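Local coordinates for protein GDP-L-fucose synthase (Campylobacter jejuni subsp. jejuni serotype O:2, PDB 7M13) that synthesises GDP-D-glycero-L-gluco-heptose for capsular polysaccharide, probably as an NADPH-dependent reductase of the epimerase/dehydratase family, at residues Tyr12-Lys17 / Leu66-Pro71; Asp82-Asn87 / Gly141-Ala146; Ser111-Pro116 / Asp132-Ala137. One frame throughout, in Å; residues are numbered along the deposited sequence. Where two conformers were deposited one is given.

Read from the N terminus, the three contacts climb through a Rossmann fold. Contact 1 closes first: strand 11-14 with its glycine-rich turn meets the end of strand 63-66 and the loop beyond, after a run that includes helices 19-30 and 49-59. Contact 2 then opens in helix 80-100 and closes in helix 138-158. Within that longer span lies contact 3, which draws together the two ends of the loop leading from strand 105-111 into helix 138-158. Contact 1 is in series with both, yet Leu70 N meets Asn87 OD1 of contact 2. Leu133 and Met114 of contact 3 pack against 141-146, and all three contacts reach the bound NADP.

Contact 1: residues Tyr12-Lys17 / Leu66-Pro71; sequences YIAGHK and LTAVLP. With NAP (NADP nicotinamide-adenine-dinucleotide phosphate), chain E.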
# COMPACT_ATOMS: atom_id res chain seq x y z
N TYR B 12 14.91 -18.90 -8.30
CA TYR B 12 15.49 -17.84 -7.45
C TYR B 12 14.79 -17.84 -6.10
O TYR B 12 13.57 -17.76 -6.07
CB TYR B 12 15.38 -16.50 -8.18
CG TYR B 12 15.75 -15.29 -7.37
CD1 TYR B 12 16.87 -15.25 -6.54
CD2 TYR B 12 14.92 -14.17 -7.39
CE1 TYR B 12 17.19 -14.13 -5.81
CE2 TYR B 12 15.25 -13.04 -6.67
CZ TYR B 12 16.35 -13.03 -5.85
OH TYR B 12 16.62 -11.93 -5.10
N ILE B 13 15.54 -18.03 -5.04
CA ILE B 13 15.09 -17.81 -3.65
C ILE B 13 15.67 -16.49 -3.19
O ILE B 13 16.86 -16.41 -2.90
CB ILE B 13 15.46 -18.98 -2.71
CG1 ILE B 13 14.91 -20.30 -3.26
CG2 ILE B 13 14.93 -18.72 -1.30
CD1 ILE B 13 15.94 -21.20 -3.88
N ALA B 14 14.83 -15.46 -3.08
CA ALA B 14 15.24 -14.14 -2.58
C ALA B 14 15.32 -14.23 -1.06
O ALA B 14 14.40 -14.84 -0.48
CB ALA B 14 14.27 -13.10 -3.04
N GLY B 15 16.36 -13.70 -0.44
CA GLY B 15 16.52 -13.78 1.02
C GLY B 15 16.87 -15.18 1.47
O GLY B 15 16.33 -15.65 2.51
N HIS B 16 17.76 -15.85 0.76
CA HIS B 16 17.97 -17.31 0.96
C HIS B 16 18.65 -17.61 2.29
O HIS B 16 18.64 -18.82 2.65
CB HIS B 16 18.76 -17.93 -0.17
CG HIS B 16 20.17 -17.48 -0.24
ND1 HIS B 16 20.51 -16.24 -0.71
CD2 HIS B 16 21.32 -18.14 0.04
CE1 HIS B 16 21.83 -16.13 -0.70
NE2 HIS B 16 22.35 -17.31 -0.24
N LYS B 17 19.27 -16.63 2.95
CA LYS B 17 19.96 -16.89 4.25
C LYS B 17 19.01 -16.75 5.44
O LYS B 17 19.40 -17.09 6.55
CB LYS B 17 21.17 -15.97 4.40
CG LYS B 17 22.24 -16.12 3.32
CD LYS B 17 22.88 -17.48 3.34
CE LYS B 17 24.12 -17.54 4.20
NZ LYS B 17 25.19 -16.64 3.71
N LEU B 66 9.91 -15.30 -2.89
CA LEU B 66 10.29 -13.98 -2.37
C LEU B 66 10.24 -14.03 -0.85
O LEU B 66 9.13 -13.82 -0.28
CB LEU B 66 9.36 -12.93 -2.95
CG LEU B 66 9.61 -11.52 -2.47
CD1 LEU B 66 11.10 -11.18 -2.49
CD2 LEU B 66 8.76 -10.57 -3.30
N THR B 67 11.35 -14.30 -0.18
CA THR B 67 11.35 -14.39 1.30
C THR B 67 12.02 -13.18 1.96
O THR B 67 11.86 -13.04 3.17
CB THR B 67 12.00 -15.68 1.85
OG1 THR B 67 13.43 -15.51 1.96
CG2 THR B 67 11.67 -16.89 1.01
N ALA B 68 12.71 -12.34 1.20
CA ALA B 68 13.49 -11.24 1.78
C ALA B 68 12.56 -10.20 2.41
O ALA B 68 11.53 -9.86 1.82
CB ALA B 68 14.31 -10.61 0.70
N VAL B 69 12.94 -9.72 3.57
CA VAL B 69 12.10 -8.79 4.37
C VAL B 69 13.00 -8.01 5.33
O VAL B 69 14.04 -8.53 5.74
CB VAL B 69 10.98 -9.54 5.09
CG1 VAL B 69 11.51 -10.36 6.28
CG2 VAL B 69 9.90 -8.59 5.54
N LEU B 70 12.57 -6.79 5.67
CA LEU B 70 12.95 -6.11 6.91
C LEU B 70 11.87 -6.40 7.93
O LEU B 70 10.77 -5.89 7.84
CB LEU B 70 13.08 -4.61 6.68
CG LEU B 70 13.28 -3.81 7.96
CD1 LEU B 70 14.54 -4.24 8.68
CD2 LEU B 70 13.31 -2.32 7.66
N PRO B 71 12.12 -7.32 8.88
CA PRO B 71 11.06 -7.74 9.79
C PRO B 71 10.76 -6.70 10.87
O PRO B 71 11.62 -5.95 11.21
CB PRO B 71 11.67 -8.97 10.48
CG PRO B 71 13.15 -8.77 10.39
CD PRO B 71 13.41 -7.98 9.12
PA NAP E . 14.34 -13.50 7.83
O1A NAP E . 14.16 -12.23 8.61
O2A NAP E . 14.85 -14.71 8.57
O5B NAP E . 15.30 -13.30 6.60
C5B NAP E . 15.14 -12.20 5.71
C4B NAP E . 16.26 -12.27 4.73
O4B NAP E . 16.04 -11.21 3.76
C3B NAP E . 17.66 -12.04 5.33
O3B NAP E . 18.52 -13.11 4.96
C2B NAP E . 18.08 -10.69 4.76
O2B NAP E . 19.47 -10.59 4.45
C1B NAP E . 17.29 -10.64 3.45
N9A NAP E . 17.11 -9.28 2.99
C8A NAP E . 16.46 -8.26 3.63
N7A NAP E . 16.56 -7.11 3.02
C5A NAP E . 17.33 -7.38 1.91
C6A NAP E . 17.80 -6.56 0.87
N6A NAP E . 17.59 -5.24 0.79
N1A NAP E . 18.56 -7.16 -0.08
C2A NAP E . 18.80 -8.47 0.00
N3A NAP E . 18.41 -9.34 0.95
C4A NAP E . 17.68 -8.71 1.88
O3 NAP E . 12.94 -13.86 7.14
PN NAP E . 11.91 -15.00 7.55
O1N NAP E . 11.67 -14.90 9.00
O2N NAP E . 12.42 -16.26 6.97
O5D NAP E . 10.61 -14.50 6.75
C5D NAP E . 10.34 -14.97 5.45
C4D NAP E . 9.04 -14.36 5.00
O4D NAP E . 7.96 -14.82 5.86
C3D NAP E . 9.00 -12.83 5.04
O3D NAP E . 8.20 -12.32 3.96
C2D NAP E . 8.35 -12.58 6.37
O2D NAP E . 7.78 -11.28 6.50
C1D NAP E . 7.31 -13.68 6.42
N1N NAP E . 6.87 -13.95 7.81
C2N NAP E . 7.74 -14.38 8.77
C3N NAP E . 7.34 -14.53 10.05
C7N NAP E . 8.25 -14.98 11.14
O7N NAP E . 7.76 -15.26 12.25
N7N NAP E . 9.54 -15.09 10.86
C4N NAP E . 5.96 -14.28 10.41
C5N NAP E . 5.08 -13.87 9.33
C6N NAP E . 5.55 -13.65 8.15
P2B NAP E . 20.55 -10.32 5.63
O1X NAP E . 20.66 -11.65 6.32
O2X NAP E . 20.09 -9.21 6.47
O3X NAP E . 21.82 -9.92 4.86
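Ala14 O is the polar centre of this contact, gripped twice by a single residue. Thr67 OG1 donates to Ala14 O at 2.7 Å, in the carbonyl plane and on a lone pair. Thr67 N reaches the same Ala14 O at 3.1 Å, but from above that plane, 41° out of it. The hydroxyl can share the acceptor because chi1 of Thr67 (85°) sets OG1 between the backbone N and the carbonyl carbon, which turns it to the same side as the N-H, so that both reach Ala14 O.

Beside this pair runs an apolar seam. Leu66, with CG anti to the backbone N (chi1 178°), brings CD1 to 3.7 Å from Ala14 CB on the same face of the parallel sheet. One step on, the backbones close in: Gly15 CA and Ala68 CA are 4.0 Å apart, a spacing possible because Gly15, at positive phi, carries no side chain. It is the first glycine of the Gly-x-x-Gly-x-x-Gly run completed by Gly18 and Gly21.

The cofactor lies against this junction. Ala68 CB touches O4B of the adenosine ribose of NADP at 3.6 Å, and Val69 N makes a weak hydrogen bond to O4B, 3.4 Å long. On the nicotinamide side, Val69 CG2 packs on O2D of the other ribose at 3.6 Å. Farther out, Leu46 backs Ala68, and Leu24 of helix 19-30 backs Thr67.

Both donors on Ala14 O are thus spent within the protein. The chemistry is consistent with this edge of the Rossmann site fitting the adenosine ribose mainly by van der Waals contact, with the Ala14 carbonyl, which accepts two hydrogen bonds, holding Thr67 and strand 11-14 together beside it.

Contact 2: residues Asp82-Asn87 / Gly141-Ala146; sequences DFIYEN and GAAKIA. With NAP (NADP nicotinamide-adenine-dinucleotide phosphate), chain E.
Two helices of the dimer interface meet here, and one of them carries a lysine of the NADP pocket. Helices 82-87 and 141-146 run roughly parallel, their N-to-C directions 24° apart and their axes 8.5 Å from each other at closest approach. The close fit owes much to Ala143, whose CB points at helix 82-87 and lodges between successive turns. There Ala143 CB lies 3.8 Å from Phe83 O and 4.0 Å from Asn87 CB, with the Ile84 backbone on the same patch. Ile84 adds a looser apolar touch, its CG1 standing 4.4 Å from Ala143 CB, while its extended chain runs past Ala142.

Asn87 is oriented along its own helix. ND2 donates to Phe83 O at 2.8 Å, in the carbonyl plane and on a lone pair, a moderately bent bond with an N-H...O angle of 145°. Its OD1 takes the N-H of Leu70, so both ends of the buried amide are engaged and its flip is settled. Gln91, a turn farther on, donates to Ala143 O and adds a polar tie between the helices.

Lys144 leaves the packed face for the cofactor. Bent at chi2 and extended beyond it, the chain carries NZ to the nicotinamide ribose. NZ bonds NADP O3D at 2.8 Å and O2D at 3.1 Å, and Phe109 O takes a third bond; the positive charge of Lys144 would be expected to polarise both ribose hydroxyls.

In the second subunit, Ile149 packs on Ile84 and Ala142, and His96 stacks on Tyr85. Helices 80-100 and 138-158 joined to their counterparts across the dimer form the four-helix bundle characteristic of extended short-chain dehydrogenases. Lys144 sits outside the bundle core, on the cofactor-facing side; four residues after Phe140, a predicted proton donor/acceptor, it is the lysine of the family's Tyr-x-x-x-Lys motif, with phenylalanine at the tyrosine position here.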
# COMPACT_ATOMS: atom_id res chain seq x y z
N ASP B 82 11.20 2.72 7.65
CA ASP B 82 11.98 1.67 6.98
C ASP B 82 11.06 0.49 6.69
O ASP B 82 11.21 -0.12 5.63
CB ASP B 82 13.20 1.30 7.81
CG ASP B 82 14.12 2.45 8.18
OD1 ASP B 82 14.09 3.50 7.47
OD2 ASP B 82 14.88 2.27 9.19
N PHE B 83 10.17 0.14 7.61
CA PHE B 83 9.33 -1.06 7.42
C PHE B 83 8.50 -0.93 6.14
O PHE B 83 8.23 -1.93 5.45
CB PHE B 83 8.36 -1.30 8.57
CG PHE B 83 9.04 -1.65 9.85
CD1 PHE B 83 8.54 -1.13 11.01
CD2 PHE B 83 10.13 -2.49 9.89
CE1 PHE B 83 9.14 -1.41 12.22
CE2 PHE B 83 10.75 -2.75 11.11
CZ PHE B 83 10.23 -2.23 12.26
N ILE B 84 7.99 0.27 5.88
CA ILE B 84 7.12 0.44 4.70
C ILE B 84 7.99 0.71 3.48
O ILE B 84 7.81 0.03 2.45
CB ILE B 84 5.98 1.46 4.91
CG1 ILE B 84 5.14 1.56 3.63
CG2 ILE B 84 6.44 2.84 5.40
CD1 ILE B 84 3.80 2.18 3.84
N TYR B 85 8.98 1.60 3.54
CA TYR B 85 9.80 1.86 2.33
C TYR B 85 10.54 0.60 1.86
O TYR B 85 10.48 0.27 0.67
CB TYR B 85 10.75 3.03 2.58
CG TYR B 85 11.70 3.26 1.43
CD1 TYR B 85 11.25 3.76 0.22
CD2 TYR B 85 13.00 2.86 1.50
CE1 TYR B 85 12.10 3.94 -0.87
CE2 TYR B 85 13.87 3.02 0.43
CZ TYR B 85 13.42 3.57 -0.76
OH TYR B 85 14.27 3.70 -1.83
N GLU B 86 11.33 0.00 2.73
CA GLU B 86 12.25 -1.07 2.31
C GLU B 86 11.42 -2.23 1.76
O GLU B 86 11.78 -2.80 0.72
CB GLU B 86 13.20 -1.45 3.44
CG GLU B 86 14.20 -0.34 3.70
CD GLU B 86 15.34 -0.70 4.62
OE1 GLU B 86 15.72 -1.89 4.66
OE2 GLU B 86 15.85 0.24 5.29
N ASN B 87 10.35 -2.60 2.48
CA ASN B 87 9.56 -3.78 2.07
C ASN B 87 8.79 -3.46 0.79
O ASN B 87 8.71 -4.31 -0.07
CB ASN B 87 8.70 -4.30 3.22
CG ASN B 87 9.59 -4.92 4.29
OD1 ASN B 87 10.42 -5.80 3.98
ND2 ASN B 87 9.41 -4.51 5.53
N GLY B 141 2.48 -3.87 8.22
CA GLY B 141 1.26 -4.53 7.73
C GLY B 141 0.79 -3.88 6.45
O GLY B 141 0.34 -4.59 5.55
N ALA B 142 0.83 -2.55 6.37
CA ALA B 142 0.43 -1.84 5.13
C ALA B 142 1.33 -2.29 3.99
O ALA B 142 0.82 -2.51 2.86
CB ALA B 142 0.44 -0.35 5.34
N ALA B 143 2.65 -2.41 4.21
CA ALA B 143 3.55 -2.88 3.13
C ALA B 143 3.15 -4.29 2.71
O ALA B 143 3.05 -4.57 1.48
CB ALA B 143 4.97 -2.80 3.60
N LYS B 144 2.80 -5.15 3.66
CA LYS B 144 2.42 -6.55 3.32
C LYS B 144 1.08 -6.58 2.55
O LYS B 144 0.97 -7.34 1.62
CB LYS B 144 2.36 -7.41 4.57
CG LYS B 144 3.73 -7.75 5.14
CD LYS B 144 4.59 -8.56 4.19
CE LYS B 144 5.71 -9.26 4.92
NZ LYS B 144 6.60 -9.98 3.99
N ILE B 145 0.14 -5.72 2.91
CA ILE B 145 -1.11 -5.59 2.13
C ILE B 145 -0.76 -5.24 0.68
O ILE B 145 -1.31 -5.83 -0.28
CB ILE B 145 -2.07 -4.56 2.77
CG1 ILE B 145 -2.60 -5.05 4.12
CG2 ILE B 145 -3.20 -4.23 1.83
CD1 ILE B 145 -3.35 -4.02 4.88
N ALA B 146 0.09 -4.23 0.50
CA ALA B 146 0.42 -3.76 -0.86
C ALA B 146 1.11 -4.89 -1.63
O ALA B 146 0.92 -4.99 -2.85
CB ALA B 146 1.32 -2.55 -0.81
PA NAP E . 14.34 -13.50 7.83
O1A NAP E . 14.16 -12.23 8.61
O2A NAP E . 14.85 -14.71 8.57
O5B NAP E . 15.30 -13.30 6.60
C5B NAP E . 15.14 -12.20 5.71
C4B NAP E . 16.26 -12.27 4.73
O4B NAP E . 16.04 -11.21 3.76
C3B NAP E . 17.66 -12.04 5.33
O3B NAP E . 18.52 -13.11 4.96
C2B NAP E . 18.08 -10.69 4.76
O2B NAP E . 19.47 -10.59 4.45
C1B NAP E . 17.29 -10.64 3.45
N9A NAP E . 17.11 -9.28 2.99
C8A NAP E . 16.46 -8.26 3.63
N7A NAP E . 16.56 -7.11 3.02
C5A NAP E . 17.33 -7.38 1.91
C6A NAP E . 17.80 -6.56 0.87
N6A NAP E . 17.59 -5.24 0.79
N1A NAP E . 18.56 -7.16 -0.08
C2A NAP E . 18.80 -8.47 0.00
N3A NAP E . 18.41 -9.34 0.95
C4A NAP E . 17.68 -8.71 1.88
O3 NAP E . 12.94 -13.86 7.14
PN NAP E . 11.91 -15.00 7.55
O1N NAP E . 11.67 -14.90 9.00
O2N NAP E . 12.42 -16.26 6.97
O5D NAP E . 10.61 -14.50 6.75
C5D NAP E . 10.34 -14.97 5.45
C4D NAP E . 9.04 -14.36 5.00
O4D NAP E . 7.96 -14.82 5.86
C3D NAP E . 9.00 -12.83 5.04
O3D NAP E . 8.20 -12.32 3.96
C2D NAP E . 8.35 -12.58 6.37
O2D NAP E . 7.78 -11.28 6.50
C1D NAP E . 7.31 -13.68 6.42
N1N NAP E . 6.87 -13.95 7.81
C2N NAP E . 7.74 -14.38 8.77
C3N NAP E . 7.34 -14.53 10.05
C7N NAP E . 8.25 -14.98 11.14
O7N NAP E . 7.76 -15.26 12.25
N7N NAP E . 9.54 -15.09 10.86
C4N NAP E . 5.96 -14.28 10.41
C5N NAP E . 5.08 -13.87 9.33
C6N NAP E . 5.55 -13.65 8.15
P2B NAP E . 20.55 -10.32 5.63
O1X NAP E . 20.66 -11.65 6.32
O2X NAP E . 20.09 -9.21 6.47
O3X NAP E . 21.82 -9.92 4.86

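Contact 3: residues Ser111-Pro116 / Asp132-Ala137; sequences SGYMYP and DLEYGA. With NAP (NADP nicotinamide-adenine-dinucleotide phosphate), chain E.
The aromatic part of the contact is a CH-pi interaction: Ala137 CB sits over one face of the Tyr113 ring, 3.6 Å from the centroid and displaced toward CD1. Tyr113 swings its CG anti to the carbonyl carbon, and Glu134 lies alongside it, pointing the same way, with OE2 4.1 Å from Tyr113 CE1 and carboxylate and ring planes 50° apart.

Methyl-to-carbonyl van der Waals contacts centre on Leu133. Its CD2 wedges among backbone oxygens, 3.6 Å from both Tyr113 O and Tyr115 O. A CA-H···O contact lies nearby, with Pro116 CA 3.3 Å from Asp132 O.

Both segments belong to the long loop between strand 105-111 and helix 138-158 in a beta-alpha-beta crossover of the Rossmann fold; Ala137 is the N-cap of that helix.

Hydrogen bonding between the segments is carried by one water, which donates to Tyr113 O and Tyr115 O and accepts from Glu134 N at 3.0 Å. Within each segment the bonds are direct. Ser111 OG, anti to its backbone N, accepts from Tyr113 N at 3.0 Å, an ST turn at a position predicted to matter for catalysis; Ser111 CB lies 3.9 Å from NADP C6N. Glu134, bent at chi2, takes Gly136 N on OE1 and Ala137 N on OE2, both from above its carboxylate plane. Asp132 OD1 forms a salt bridge with Lys273 of the second subunit.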
# COMPACT_ATOMS: atom_id res chain seq x y z
N SER B 111 2.21 -11.54 6.22
CA SER B 111 2.19 -11.63 7.69
C SER B 111 0.77 -11.40 8.16
O SER B 111 0.07 -10.56 7.56
CB SER B 111 3.15 -10.61 8.29
OG SER B 111 2.85 -10.38 9.65
N GLY B 112 0.39 -12.03 9.25
CA GLY B 112 -0.89 -11.76 9.93
C GLY B 112 -1.02 -10.30 10.33
O GLY B 112 -2.12 -9.88 10.63
N TYR B 113 0.07 -9.53 10.39
CA TYR B 113 -0.03 -8.09 10.69
C TYR B 113 -0.76 -7.37 9.55
O TYR B 113 -1.12 -6.19 9.75
CB TYR B 113 1.33 -7.45 10.93
CG TYR B 113 1.97 -7.79 12.26
CD1 TYR B 113 1.31 -7.55 13.46
CD2 TYR B 113 3.25 -8.29 12.31
CE1 TYR B 113 1.91 -7.82 14.68
CE2 TYR B 113 3.86 -8.57 13.52
CZ TYR B 113 3.18 -8.35 14.70
OH TYR B 113 3.80 -8.62 15.88
N MET B 114 -1.10 -8.10 8.48
CA MET B 114 -1.85 -7.52 7.34
C MET B 114 -3.36 -7.56 7.63
O MET B 114 -4.13 -7.05 6.80
CB MET B 114 -1.56 -8.29 6.04
CG MET B 114 -2.59 -9.36 5.74
SD MET B 114 -2.17 -10.34 4.28
CE MET B 114 -0.38 -10.27 4.34
N TYR B 115 -3.74 -8.15 8.77
CA TYR B 115 -5.14 -8.27 9.19
C TYR B 115 -5.46 -7.28 10.30
O TYR B 115 -4.61 -6.95 11.12
CB TYR B 115 -5.46 -9.71 9.61
CG TYR B 115 -5.52 -10.68 8.47
CD1 TYR B 115 -6.42 -10.57 7.42
CD2 TYR B 115 -4.64 -11.76 8.45
CE1 TYR B 115 -6.46 -11.51 6.40
CE2 TYR B 115 -4.68 -12.70 7.44
CZ TYR B 115 -5.58 -12.56 6.40
OH TYR B 115 -5.62 -13.48 5.41
N PRO B 116 -6.74 -6.86 10.40
CA PRO B 116 -7.17 -5.94 11.44
C PRO B 116 -6.83 -6.48 12.84
O PRO B 116 -7.02 -7.66 13.07
CB PRO B 116 -8.68 -5.82 11.27
CG PRO B 116 -8.92 -6.16 9.80
CD PRO B 116 -7.86 -7.22 9.50
N ASP B 132 -8.84 -1.33 11.61
CA ASP B 132 -7.44 -0.83 11.61
C ASP B 132 -6.47 -1.92 12.11
O ASP B 132 -6.80 -2.91 12.73
CB ASP B 132 -7.21 0.56 12.20
CG ASP B 132 -6.17 1.41 11.43
OD1 ASP B 132 -6.34 2.57 11.41
OD2 ASP B 132 -5.25 0.85 10.83
N LEU B 133 -5.25 -1.70 11.68
CA LEU B 133 -4.12 -2.58 11.96
C LEU B 133 -3.60 -2.24 13.37
O LEU B 133 -3.85 -1.11 13.84
CB LEU B 133 -3.04 -2.33 10.91
CG LEU B 133 -3.43 -2.54 9.44
CD1 LEU B 133 -2.21 -2.24 8.58
CD2 LEU B 133 -3.94 -3.95 9.18
N GLU B 134 -2.87 -3.17 13.94
CA GLU B 134 -2.13 -2.99 15.23
C GLU B 134 -1.13 -1.85 15.05
O GLU B 134 -0.45 -1.78 14.00
CB GLU B 134 -1.40 -4.27 15.62
CG GLU B 134 -0.86 -4.23 17.04
CD GLU B 134 0.57 -3.72 17.12
OE1 GLU B 134 0.89 -2.99 18.10
OE2 GLU B 134 1.39 -4.07 16.20
N TYR B 135 -1.03 -0.96 16.02
CA TYR B 135 -0.26 0.29 15.89
C TYR B 135 1.23 0.03 15.60
O TYR B 135 1.82 0.65 14.69
CB TYR B 135 -0.42 1.13 17.15
CG TYR B 135 0.23 2.45 16.95
CD1 TYR B 135 -0.46 3.45 16.31
CD2 TYR B 135 1.55 2.67 17.30
CE1 TYR B 135 0.13 4.67 16.03
CE2 TYR B 135 2.17 3.89 17.03
CZ TYR B 135 1.43 4.89 16.41
OH TYR B 135 1.93 6.11 16.12
N GLY B 136 1.88 -0.83 16.37
CA GLY B 136 3.33 -1.04 16.21
C GLY B 136 3.68 -1.56 14.83
O GLY B 136 4.72 -1.15 14.25
N ALA B 137 2.83 -2.40 14.26
CA ALA B 137 3.12 -3.06 12.97
C ALA B 137 2.31 -2.39 11.86
O ALA B 137 2.16 -2.97 10.78
CB ALA B 137 2.83 -4.54 13.08
PA NAP E . 14.34 -13.50 7.83
O1A NAP E . 14.16 -12.23 8.61
O2A NAP E . 14.85 -14.71 8.57
O5B NAP E . 15.30 -13.30 6.60
C5B NAP E . 15.14 -12.20 5.71
C4B NAP E . 16.26 -12.27 4.73
O4B NAP E . 16.04 -11.21 3.76
C3B NAP E . 17.66 -12.04 5.33
O3B NAP E . 18.52 -13.11 4.96
C2B NAP E . 18.08 -10.69 4.76
O2B NAP E . 19.47 -10.59 4.45
C1B NAP E . 17.29 -10.64 3.45
N9A NAP E . 17.11 -9.28 2.99
C8A NAP E . 16.46 -8.26 3.63
N7A NAP E . 16.56 -7.11 3.02
C5A NAP E . 17.33 -7.38 1.91
C6A NAP E . 17.80 -6.56 0.87
N6A NAP E . 17.59 -5.24 0.79
N1A NAP E . 18.56 -7.16 -0.08
C2A NAP E . 18.80 -8.47 0.00
N3A NAP E . 18.41 -9.34 0.95
C4A NAP E . 17.68 -8.71 1.88
O3 NAP E . 12.94 -13.86 7.14
PN NAP E . 11.91 -15.00 7.55
O1N NAP E . 11.67 -14.90 9.00
O2N NAP E . 12.42 -16.26 6.97
O5D NAP E . 10.61 -14.50 6.75
C5D NAP E . 10.34 -14.97 5.45
C4D NAP E . 9.04 -14.36 5.00
O4D NAP E . 7.96 -14.82 5.86
C3D NAP E . 9.00 -12.83 5.04
O3D NAP E . 8.20 -12.32 3.96
C2D NAP E . 8.35 -12.58 6.37
O2D NAP E . 7.78 -11.28 6.50
C1D NAP E . 7.31 -13.68 6.42
N1N NAP E . 6.87 -13.95 7.81
C2N NAP E . 7.74 -14.38 8.77
C3N NAP E . 7.34 -14.53 10.05
C7N NAP E . 8.25 -14.98 11.14
O7N NAP E . 7.76 -15.26 12.25
N7N NAP E . 9.54 -15.09 10.86
C4N NAP E . 5.96 -14.28 10.41
C5N NAP E . 5.08 -13.87 9.33
C6N NAP E . 5.55 -13.65 8.15
P2B NAP E . 20.55 -10.32 5.63
O1X NAP E . 20.66 -11.65 6.32
O2X NAP E . 20.09 -9.21 6.47
O3X NAP E . 21.82 -9.92 4.86
O HOH W 1 -2.46 -5.68 12.36